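Local structure of endoglucanase family 5 (Clostridium acetobutylicum ATCC 824, 6PZ7) at residues R81-V86 / K133-H138; L139-L144 / S183-R188; N54-P59 / N87-D92. The protein probably hydrolyses internal beta-1,4-glucan linkages of cellulose and related plant polysaccharides, as a broad-specificity endoglucanase of glycoside hydrolase subfamily GH5_4. All coordinates share one frame; numbering follows the deposited sequence.

Interaction 1: residues R81-V86 / K133-H138; sequences RVQEVV and KDYDSH
V86 and Y135 mark the closest backbone approach of these segments, yet their CA atoms stay 10.0 Å apart. Residues 81-86 lie within helix 76-91, whereas 133-138 form the irregular link from helix 111-132 into strand 139-142, so side chains alone span the gap. Y135 does most of the reaching, its CB directed at the helix and its ring carrying the hydroxyl up to Q83. In one of its two modelled conformers Q83 keeps CG anti to its backbone N (chi1 180°) and continues extended, which brings NE2 to 3.3 Å from Y135 OH, at the ring edge and near its plane. With an N-H...O angle of 126° this hydrogen bond is weak, and the amide is turned 54° from the ring. Three residues on, V86 CG1 meets the ring obliquely, 4.1 Å from Y135 CE2. F132 of helix 111-132 touches both Q83 and V86. The phenol finds its stronger partner in N87 OD1, one residue past V86. The contact is therefore mixed: the ring packs on the valine, while its hydroxyl ties the loop to the helix mainly through N87 and only weakly through Q83, one helical turn earlier.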
loop_
_atom_site.group_PDB
_atom_site.type_symbol
_atom_site.label_atom_id
_atom_site.label_comp_id
_atom_site.label_asym_id
_atom_site.label_seq_id
_atom_site.Cartn_x
_atom_site.Cartn_y
_atom_site.Cartn_z
ATOM N N ARG A 81 -18.952 6.475 -1.269
ATOM C CA ARG A 81 -18.522 5.698 -0.100
ATOM C C ARG A 81 -17.025 5.780 0.114
ATOM O O ARG A 81 -16.560 5.974 1.253
ATOM C CB ARG A 81 -18.977 4.244 -0.215
ATOM C CG ARG A 81 -18.543 3.390 0.969
ATOM C CD ARG A 81 -19.014 3.958 2.311
ATOM N NE ARG A 81 -18.451 3.130 3.387
ATOM C CZ ARG A 81 -18.306 3.538 4.645
ATOM N NH1 ARG A 81 -18.707 4.729 5.052
ATOM N NH2 ARG A 81 -17.696 2.731 5.508
ATOM N N VAL A 82 -16.244 5.682 -0.955
ATOM C CA VAL A 82 -14.797 5.823 -0.828
ATOM C C VAL A 82 -14.474 7.178 -0.206
ATOM O O VAL A 82 -13.619 7.282 0.685
ATOM C CB VAL A 82 -14.107 5.642 -2.198
ATOM C CG1 VAL A 82 -12.640 5.934 -2.107
ATOM C CG2 VAL A 82 -14.308 4.213 -2.727
ATOM N N GLN A 83 -15.150 8.233 -0.654
ATOM C CA GLN A 83 -14.890 9.550 -0.089
ATOM C C GLN A 83 -15.243 9.616 1.395
ATOM O O GLN A 83 -14.557 10.284 2.176
ATOM C CB GLN A 83 -15.637 10.628 -0.860
ATOM C CG GLN A 83 -15.375 11.999 -0.275
ATOM C CD GLN A 83 -16.006 13.091 -1.040
ATOM O OE1 GLN A 83 -17.227 13.168 -1.128
ATOM N NE2 GLN A 83 -15.163 13.934 -1.667
ATOM N N GLU A 84 -16.335 8.971 1.804
ATOM C CA GLU A 84 -16.677 8.943 3.227
ATOM C C GLU A 84 -15.510 8.390 4.051
ATOM O O GLU A 84 -15.163 8.912 5.118
ATOM C CB GLU A 84 -17.929 8.090 3.485
ATOM C CG GLU A 84 -19.215 8.684 2.990
ATOM C CD GLU A 84 -20.437 7.851 3.227
ATOM O OE1 GLU A 84 -20.359 6.683 3.653
ATOM O OE2 GLU A 84 -21.559 8.381 3.009
ATOM N N VAL A 85 -14.894 7.297 3.582
ATOM C CA VAL A 85 -13.794 6.642 4.295
ATOM C C VAL A 85 -12.540 7.502 4.255
ATOM O O VAL A 85 -11.876 7.702 5.278
ATOM C CB VAL A 85 -13.584 5.215 3.760
ATOM C CG1 VAL A 85 -12.396 4.598 4.447
ATOM C CG2 VAL A 85 -14.829 4.383 3.974
ATOM N N VAL A 86 -12.214 8.075 3.098
ATOM C CA VAL A 86 -11.133 9.050 3.024
ATOM C C VAL A 86 -11.356 10.158 4.040
ATOM O O VAL A 86 -10.424 10.565 4.747
ATOM C CB VAL A 86 -11.005 9.599 1.599
ATOM C CG1 VAL A 86 -10.135 10.838 1.553
ATOM C CG2 VAL A 86 -10.487 8.531 0.682
ATOM N N LYS A 133 -9.657 15.897 -6.311
ATOM C CA LYS A 133 -8.646 16.861 -6.739
ATOM C C LYS A 133 -8.411 17.982 -5.731
ATOM O O LYS A 133 -7.320 18.583 -5.731
ATOM C CB LYS A 133 -9.030 17.472 -8.098
ATOM C CG LYS A 133 -10.236 18.389 -8.067
ATOM C CD LYS A 133 -10.791 18.661 -9.472
ATOM C CE LYS A 133 -9.760 19.332 -10.353
ATOM N NZ LYS A 133 -10.254 19.484 -11.757
ATOM N N ASP A 134 -9.404 18.309 -4.905
ATOM C CA ASP A 134 -9.295 19.474 -4.035
ATOM C C ASP A 134 -8.711 19.179 -2.658
ATOM O O ASP A 134 -8.496 20.104 -1.869
ATOM C CB ASP A 134 -10.637 20.174 -3.874
ATOM C CG ASP A 134 -11.107 20.887 -5.131
ATOM O OD1 ASP A 134 -10.296 21.229 -6.009
ATOM O OD2 ASP A 134 -12.318 21.151 -5.183
ATOM N N TYR A 135 -8.438 17.931 -2.324
ATOM C CA TYR A 135 -7.798 17.607 -1.047
ATOM C C TYR A 135 -6.384 18.192 -1.011
ATOM O O TYR A 135 -5.707 18.302 -2.048
ATOM C CB TYR A 135 -7.758 16.080 -0.838
ATOM C CG TYR A 135 -9.099 15.528 -0.436
ATOM C CD1 TYR A 135 -10.058 15.199 -1.384
ATOM C CD2 TYR A 135 -9.436 15.337 0.915
ATOM C CE1 TYR A 135 -11.318 14.750 -0.994
ATOM C CE2 TYR A 135 -10.677 14.863 1.284
ATOM C CZ TYR A 135 -11.595 14.572 0.314
ATOM O OH TYR A 135 -12.854 14.108 0.623
ATOM N N ASP A 136 -5.889 18.451 0.194
ATOM C CA ASP A 136 -4.513 18.933 0.373
ATOM C C ASP A 136 -3.531 17.761 0.324
ATOM O O ASP A 136 -3.887 16.627 0.005
ATOM C CB ASP A 136 -4.385 19.836 1.601
ATOM C CG ASP A 136 -4.479 19.127 2.907
ATOM O OD1 ASP A 136 -4.267 17.930 3.033
ATOM O OD2 ASP A 136 -4.827 19.858 3.899
ATOM N N SER A 137 -2.274 18.039 0.650
ATOM C CA SER A 137 -1.202 17.064 0.480
ATOM C C SER A 137 -1.264 15.917 1.457
ATOM O O SER A 137 -0.473 14.970 1.331
ATOM C CB SER A 137 0.156 17.750 0.592
ATOM O OG SER A 137 0.378 18.222 1.899
ATOM N N HIS A 138 -2.193 15.930 2.418
ATOM C CA HIS A 138 -2.387 14.756 3.261
ATOM C C HIS A 138 -3.051 13.604 2.527
ATOM O O HIS A 138 -3.027 12.480 3.029
ATOM C CB HIS A 138 -3.153 15.088 4.540
ATOM C CG HIS A 138 -2.339 15.909 5.486
ATOM N ND1 HIS A 138 -2.258 17.283 5.391
ATOM C CD2 HIS A 138 -1.505 15.543 6.485
ATOM C CE1 HIS A 138 -1.448 17.737 6.335
ATOM N NE2 HIS A 138 -0.966 16.704 7.000
#

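Interaction 2: residues L139-L144 / S183-R188; sequences LIFQTL and SNNSSR. Unlike the reference sequence in segment 139-144: Q142 (reference Glu).
N185 is the first residue of 183-188 to touch strand 139-142. It lies in a short 3-10 turn, residues 184-186, and its OD1 comes obliquely to the F141 ring, 3.5 Å from CE2, with amide and ring planes 63° apart. The same oxygen accepts two bonds from R188, 2.8 Å from NE and 3.0 Å from NH2, a side-on grip in which OD1 lies in the guanidinium plane; N185 ND2 is held by T181 OG1 and A129 O. R188 then carries the main weight of the contact. Its chain leaves the backbone extended and bends at chi3 (-49°), which sets CD squarely over one face of F141, 3.5 Å from the ring centroid in a CH-pi contact. The guanidinium lies farther out, CZ 5.0 Å from that centroid, so the cation-pi interaction is off-centre. Meanwhile NH1 donates to L139 O at 2.9 Å with a nearly straight bond (165°), and Y135 O takes a further bond from NH2. The charged group is thus fixed in rotation at several points although buried. F141 also packs on I178 of helix 161-180, and its backbone pairs with M191 of strand 190-193, while the side chain of L139 rests on A96 and L98 of strand 95-99; R188 accordingly fastens the loop before strand 190-193 to the start of its neighbour 139-142.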
loop_
_atom_site.group_PDB
_atom_site.type_symbol
_atom_site.label_atom_id
_atom_site.label_comp_id
_atom_site.label_asym_id
_atom_site.label_seq_id
_atom_site.Cartn_x
_atom_site.Cartn_y
_atom_site.Cartn_z
ATOM N N LEU A 139 -3.674 13.834 1.372
ATOM C CA LEU A 139 -4.184 12.751 0.530
ATOM C C LEU A 139 -3.138 12.435 -0.533
ATOM O O LEU A 139 -2.759 13.299 -1.332
ATOM C CB LEU A 139 -5.513 13.122 -0.133
ATOM C CG LEU A 139 -6.097 12.038 -1.025
ATOM C CD1 LEU A 139 -6.353 10.728 -0.294
ATOM C CD2 LEU A 139 -7.389 12.533 -1.716
ATOM N N ILE A 140 -2.643 11.206 -0.499
ATOM C CA ILE A 140 -1.644 10.665 -1.419
ATOM C C ILE A 140 -2.345 9.653 -2.314
ATOM O O ILE A 140 -3.164 8.848 -1.827
ATOM C CB ILE A 140 -0.535 9.976 -0.591
ATOM C CG1 ILE A 140 0.207 11.032 0.263
ATOM C CG2 ILE A 140 0.432 9.207 -1.479
ATOM C CD1 ILE A 140 1.133 10.450 1.301
ATOM N N PHE A 141 -2.055 9.690 -3.617
ATOM C CA PHE A 141 -2.544 8.677 -4.538
ATOM C C PHE A 141 -1.463 7.626 -4.738
ATOM O O PHE A 141 -0.295 7.973 -4.891
ATOM C CB PHE A 141 -2.924 9.267 -5.911
ATOM C CG PHE A 141 -4.105 10.204 -5.920
ATOM C CD1 PHE A 141 -5.043 10.247 -4.924
ATOM C CD2 PHE A 141 -4.257 11.061 -6.983
ATOM C CE1 PHE A 141 -6.109 11.147 -4.987
ATOM C CE2 PHE A 141 -5.292 11.975 -7.042
ATOM C CZ PHE A 141 -6.246 11.992 -6.076
ATOM N N GLN A 142 -1.844 6.352 -4.793
ATOM C CA GLN A 142 -0.934 5.259 -5.117
ATOM C C GLN A 142 -1.493 4.640 -6.405
ATOM O O GLN A 142 -2.634 4.175 -6.444
ATOM C CB GLN A 142 -0.895 4.275 -3.968
ATOM C CG GLN A 142 -0.171 2.987 -4.255
ATOM C CD GLN A 142 -0.393 1.952 -3.156
ATOM O OE1 GLN A 142 -0.856 0.815 -3.444
ATOM N NE2 GLN A 142 -0.092 2.281 -1.976
ATOM N N THR A 143 -0.711 4.673 -7.472
ATOM C CA THR A 143 -1.249 4.381 -8.802
ATOM C C THR A 143 -1.789 2.971 -8.935
ATOM O O THR A 143 -2.867 2.764 -9.509
ATOM C CB THR A 143 -0.158 4.640 -9.848
ATOM O OG1 THR A 143 0.972 3.855 -9.503
ATOM C CG2 THR A 143 0.204 6.116 -9.949
ATOM N N LEU A 144 -1.028 1.999 -8.424
ATOM C CA LEU A 144 -1.238 0.577 -8.588
ATOM C C LEU A 144 -0.800 -0.090 -7.298
ATOM O O LEU A 144 0.075 0.417 -6.587
ATOM C CB LEU A 144 -0.393 0.034 -9.739
ATOM C CG LEU A 144 -0.569 0.687 -11.119
ATOM C CD1 LEU A 144 0.514 0.229 -12.056
ATOM C CD2 LEU A 144 -1.941 0.334 -11.658
ATOM N N SER A 183 -6.011 21.511 -10.154
ATOM C CA SER A 183 -6.200 21.847 -8.750
ATOM C C SER A 183 -5.008 21.287 -7.959
ATOM O O SER A 183 -3.868 21.328 -8.439
ATOM C CB SER A 183 -7.548 21.335 -8.221
ATOM O OG SER A 183 -7.783 21.775 -6.863
ATOM N N ASN A 184 -5.251 20.699 -6.788
ATOM C CA ASN A 184 -4.150 20.206 -5.973
ATOM C C ASN A 184 -3.522 18.952 -6.543
ATOM O O ASN A 184 -2.464 18.532 -6.056
ATOM C CB ASN A 184 -4.607 20.011 -4.532
ATOM C CG ASN A 184 -4.803 21.319 -3.809
ATOM O OD1 ASN A 184 -4.253 22.365 -4.209
ATOM N ND2 ASN A 184 -5.565 21.289 -2.749
ATOM N N ASN A 185 -4.115 18.342 -7.574
ATOM C CA ASN A 185 -3.471 17.207 -8.222
ATOM C C ASN A 185 -2.214 17.603 -8.968
ATOM O O ASN A 185 -1.404 16.726 -9.269
ATOM C CB ASN A 185 -4.444 16.451 -9.118
ATOM C CG ASN A 185 -5.506 15.727 -8.334
ATOM O OD1 ASN A 185 -5.389 15.486 -7.127
ATOM N ND2 ASN A 185 -6.560 15.337 -9.016
ATOM N N SER A 186 -2.010 18.888 -9.262
ATOM C CA SER A 186 -0.770 19.327 -9.902
ATOM C C SER A 186 0.432 19.105 -9.000
ATOM O O SER A 186 1.552 18.913 -9.497
ATOM C CB SER A 186 -0.874 20.802 -10.313
ATOM O OG SER A 186 -1.869 20.966 -11.306
ATOM N N SER A 187 0.219 19.101 -7.682
ATOM C CA SER A 187 1.312 18.990 -6.724
ATOM C C SER A 187 1.123 17.870 -5.711
ATOM O O SER A 187 1.883 17.804 -4.734
ATOM C CB SER A 187 1.519 20.320 -5.999
ATOM O OG SER A 187 0.308 20.720 -5.401
ATOM N N ARG A 188 0.114 17.023 -5.887
ATOM C CA ARG A 188 -0.115 15.911 -4.960
ATOM C C ARG A 188 1.058 14.931 -5.025
ATOM O O ARG A 188 1.623 14.677 -6.088
ATOM C CB ARG A 188 -1.421 15.196 -5.326
ATOM C CG ARG A 188 -1.847 14.173 -4.305
ATOM C CD ARG A 188 -3.251 13.593 -4.519
ATOM N NE ARG A 188 -4.231 14.642 -4.746
ATOM C CZ ARG A 188 -4.619 15.550 -3.880
ATOM N NH1 ARG A 188 -4.223 15.513 -2.616
ATOM N NH2 ARG A 188 -5.395 16.560 -4.284
#

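Interaction 3: residues N54-P59 / N87-D92; sequences NTVRIP and NYVIQD
V89 of helix 76-91 drops its two methyls onto strand 55-58, where V56 and I58 receive them. The tightest approach is V89 CG2 to V56 CB at 3.6 Å; CG1 of V89 sits at 3.9 Å from that same CB, so the fork of the helix valine straddles the branch point of the strand valine, the two side chains crossing at a slant. V89 holds CG1 anti to its backbone N (chi1 176°); this leaves CG2 beside that N and anti to the carbonyl carbon, where it can also meet I58 CD1 tip to tip, 4.0 Å away. No hydrogen bond joins the segments; the contact is wholly apolar and buried, with the V56 and V89 CA atoms 6.7 Å apart.

Around this first shell, V56 touches I48 of helix 42-51 and M94, I58 leans on L26, and V89 reaches A96 of strand 95-99. The strand is held in place by its backbone: V56 bonds with Y95 and I97 of strand 95-99, and T55 with W20 of strand 19-22. On this strand V56 and I58 face the helix layer, while T55 and R57 point the other way, R57 bonding to N21, N145 and Q269. The fold is a (beta/alpha)8 barrel, and the contact lies within its beta-alpha-beta unit of strand 55-58, helix 76-91 and strand 95-99.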
loop_
_atom_site.group_PDB
_atom_site.type_symbol
_atom_site.label_atom_id
_atom_site.label_comp_id
_atom_site.label_asym_id
_atom_site.label_seq_id
_atom_site.Cartn_x
_atom_site.Cartn_y
_atom_site.Cartn_z
ATOM N N ASN A 54 -0.019 7.809 12.037
ATOM C CA ASN A 54 -0.281 9.062 11.335
ATOM C C ASN A 54 -0.674 8.887 9.878
ATOM O O ASN A 54 -0.847 9.902 9.182
ATOM C CB ASN A 54 0.867 10.085 11.450
ATOM C CG ASN A 54 0.398 11.511 11.242
ATOM O OD1 ASN A 54 -0.654 11.889 11.746
ATOM N ND2 ASN A 54 1.180 12.307 10.528
ATOM N N THR A 55 -0.869 7.659 9.421
ATOM C CA THR A 55 -1.279 7.344 8.057
ATOM C C THR A 55 -2.243 6.170 8.074
ATOM O O THR A 55 -2.026 5.190 8.815
ATOM C CB THR A 55 -0.048 6.922 7.216
ATOM O OG1 THR A 55 0.861 8.002 7.122
ATOM C CG2 THR A 55 -0.418 6.515 5.804
ATOM N N VAL A 56 -3.291 6.247 7.262
ATOM C CA VAL A 56 -4.129 5.103 6.928
ATOM C C VAL A 56 -4.059 4.890 5.430
ATOM O O VAL A 56 -4.319 5.817 4.655
ATOM C CB VAL A 56 -5.581 5.305 7.404
ATOM C CG1 VAL A 56 -6.439 4.163 6.928
ATOM C CG2 VAL A 56 -5.607 5.415 8.915
ATOM N N ARG A 57 -3.715 3.680 5.033
ATOM C CA ARG A 57 -3.814 3.283 3.634
ATOM C C ARG A 57 -5.193 2.672 3.426
ATOM O O ARG A 57 -5.642 1.833 4.222
ATOM C CB ARG A 57 -2.678 2.325 3.251
ATOM C CG ARG A 57 -2.732 1.814 1.784
ATOM C CD ARG A 57 -1.392 1.271 1.389
ATOM N NE ARG A 57 -1.307 0.674 0.047
ATOM C CZ ARG A 57 -1.427 -0.613 -0.212
ATOM N NH1 ARG A 57 -1.812 -1.498 0.693
ATOM N NH2 ARG A 57 -1.116 -1.054 -1.419
ATOM N N ILE A 58 -5.864 3.124 2.372
ATOM C CA ILE A 58 -7.232 2.760 2.018
ATOM C C ILE A 58 -7.164 2.029 0.679
ATOM O O ILE A 58 -7.300 2.646 -0.398
ATOM C CB ILE A 58 -8.140 3.998 1.942
ATOM C CG1 ILE A 58 -8.097 4.828 3.225
ATOM C CG2 ILE A 58 -9.561 3.552 1.619
ATOM C CD1 ILE A 58 -8.751 6.206 3.106
ATOM N N PRO A 59 -6.934 0.727 0.696
ATOM C CA PRO A 59 -6.935 -0.019 -0.560
ATOM C C PRO A 59 -8.332 -0.031 -1.135
ATOM O O PRO A 59 -9.307 -0.283 -0.421
ATOM C CB PRO A 59 -6.477 -1.408 -0.138
ATOM C CG PRO A 59 -6.630 -1.477 1.314
ATOM C CD PRO A 59 -6.602 -0.100 1.864
ATOM N N ASN A 87 -12.583 10.673 4.138
ATOM C CA ASN A 87 -12.866 11.744 5.081
ATOM C C ASN A 87 -12.675 11.328 6.522
ATOM O O ASN A 87 -12.258 12.166 7.329
ATOM C CB ASN A 87 -14.246 12.368 4.848
ATOM C CG ASN A 87 -14.237 13.387 3.723
ATOM O OD1 ASN A 87 -13.166 13.802 3.249
ATOM N ND2 ASN A 87 -15.422 13.813 3.307
ATOM N N TYR A 88 -12.991 10.087 6.911
ATOM C CA TYR A 88 -12.715 9.676 8.290
ATOM C C TYR A 88 -11.249 9.952 8.615
ATOM O O TYR A 88 -10.905 10.419 9.706
ATOM C CB TYR A 88 -13.001 8.174 8.509
ATOM C CG TYR A 88 -14.401 7.657 8.299
ATOM C CD1 TYR A 88 -15.526 8.430 8.456
ATOM C CD2 TYR A 88 -14.581 6.323 7.950
ATOM C CE1 TYR A 88 -16.787 7.901 8.240
ATOM C CE2 TYR A 88 -15.821 5.791 7.726
ATOM C CZ TYR A 88 -16.938 6.587 7.882
ATOM O OH TYR A 88 -18.191 6.040 7.645
ATOM N N VAL A 89 -10.365 9.539 7.699
ATOM C CA VAL A 89 -8.924 9.646 7.902
ATOM C C VAL A 89 -8.478 11.114 7.894
ATOM O O VAL A 89 -7.751 11.592 8.788
ATOM C CB VAL A 89 -8.186 8.815 6.830
ATOM C CG1 VAL A 89 -6.681 8.990 6.968
ATOM C CG2 VAL A 89 -8.551 7.340 6.946
ATOM N N ILE A 90 -8.903 11.864 6.871
ATOM C CA ILE A 90 -8.491 13.257 6.717
ATOM C C ILE A 90 -8.999 14.085 7.877
ATOM O O ILE A 90 -8.278 14.967 8.378
ATOM C CB ILE A 90 -8.938 13.800 5.341
ATOM C CG1 ILE A 90 -8.200 13.071 4.180
ATOM C CG2 ILE A 90 -8.786 15.305 5.248
ATOM C CD1 ILE A 90 -6.723 13.316 4.108
ATOM N N GLN A 91 -10.247 13.865 8.306
ATOM C CA GLN A 91 -10.803 14.610 9.435
ATOM C C GLN A 91 -10.083 14.315 10.746
ATOM O O GLN A 91 -10.193 15.111 11.693
ATOM C CB GLN A 91 -12.292 14.272 9.599
ATOM C CG GLN A 91 -13.150 14.845 8.514
ATOM C CD GLN A 91 -14.557 14.313 8.485
ATOM O OE1 GLN A 91 -14.928 13.424 9.269
ATOM N NE2 GLN A 91 -15.369 14.825 7.577
ATOM N N ASP A 92 -9.361 13.215 10.836
ATOM C CA ASP A 92 -8.525 12.890 11.981
ATOM C C ASP A 92 -7.096 13.398 11.803
ATOM O O ASP A 92 -6.205 12.992 12.582
ATOM C CB ASP A 92 -8.567 11.399 12.311
ATOM C CG ASP A 92 -9.806 11.002 13.061
ATOM O OD1 ASP A 92 -10.668 11.848 13.390
ATOM O OD2 ASP A 92 -9.975 9.787 13.351
#

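Interaction 1 lies between helix 76-91 and the loop before strand 139-142; interactions 2 and 3 each involve a TIM-barrel strand. Interactions 1 and 3 share helix 76-91, their centres about 8 Å apart: R81 NH1 bonds to Y88 OH at 3.0 Å, and I58 CD1 packs 3.7 Å from V86 CA. Interaction 1 runs into interaction 2 where D134 OD1 lies 2.7 Å from S183 OG, beside the Y135-R188 bond. Interactions 2 and 3 meet where R57 NH2 bonds to OE1 of Q142, a glutamate in the reference sequence, at 2.8 Å. Family 5 active sites open at the C-terminal strand ends; loops 133-138 and 183-188 precede their strands, at the barrel's opposite end.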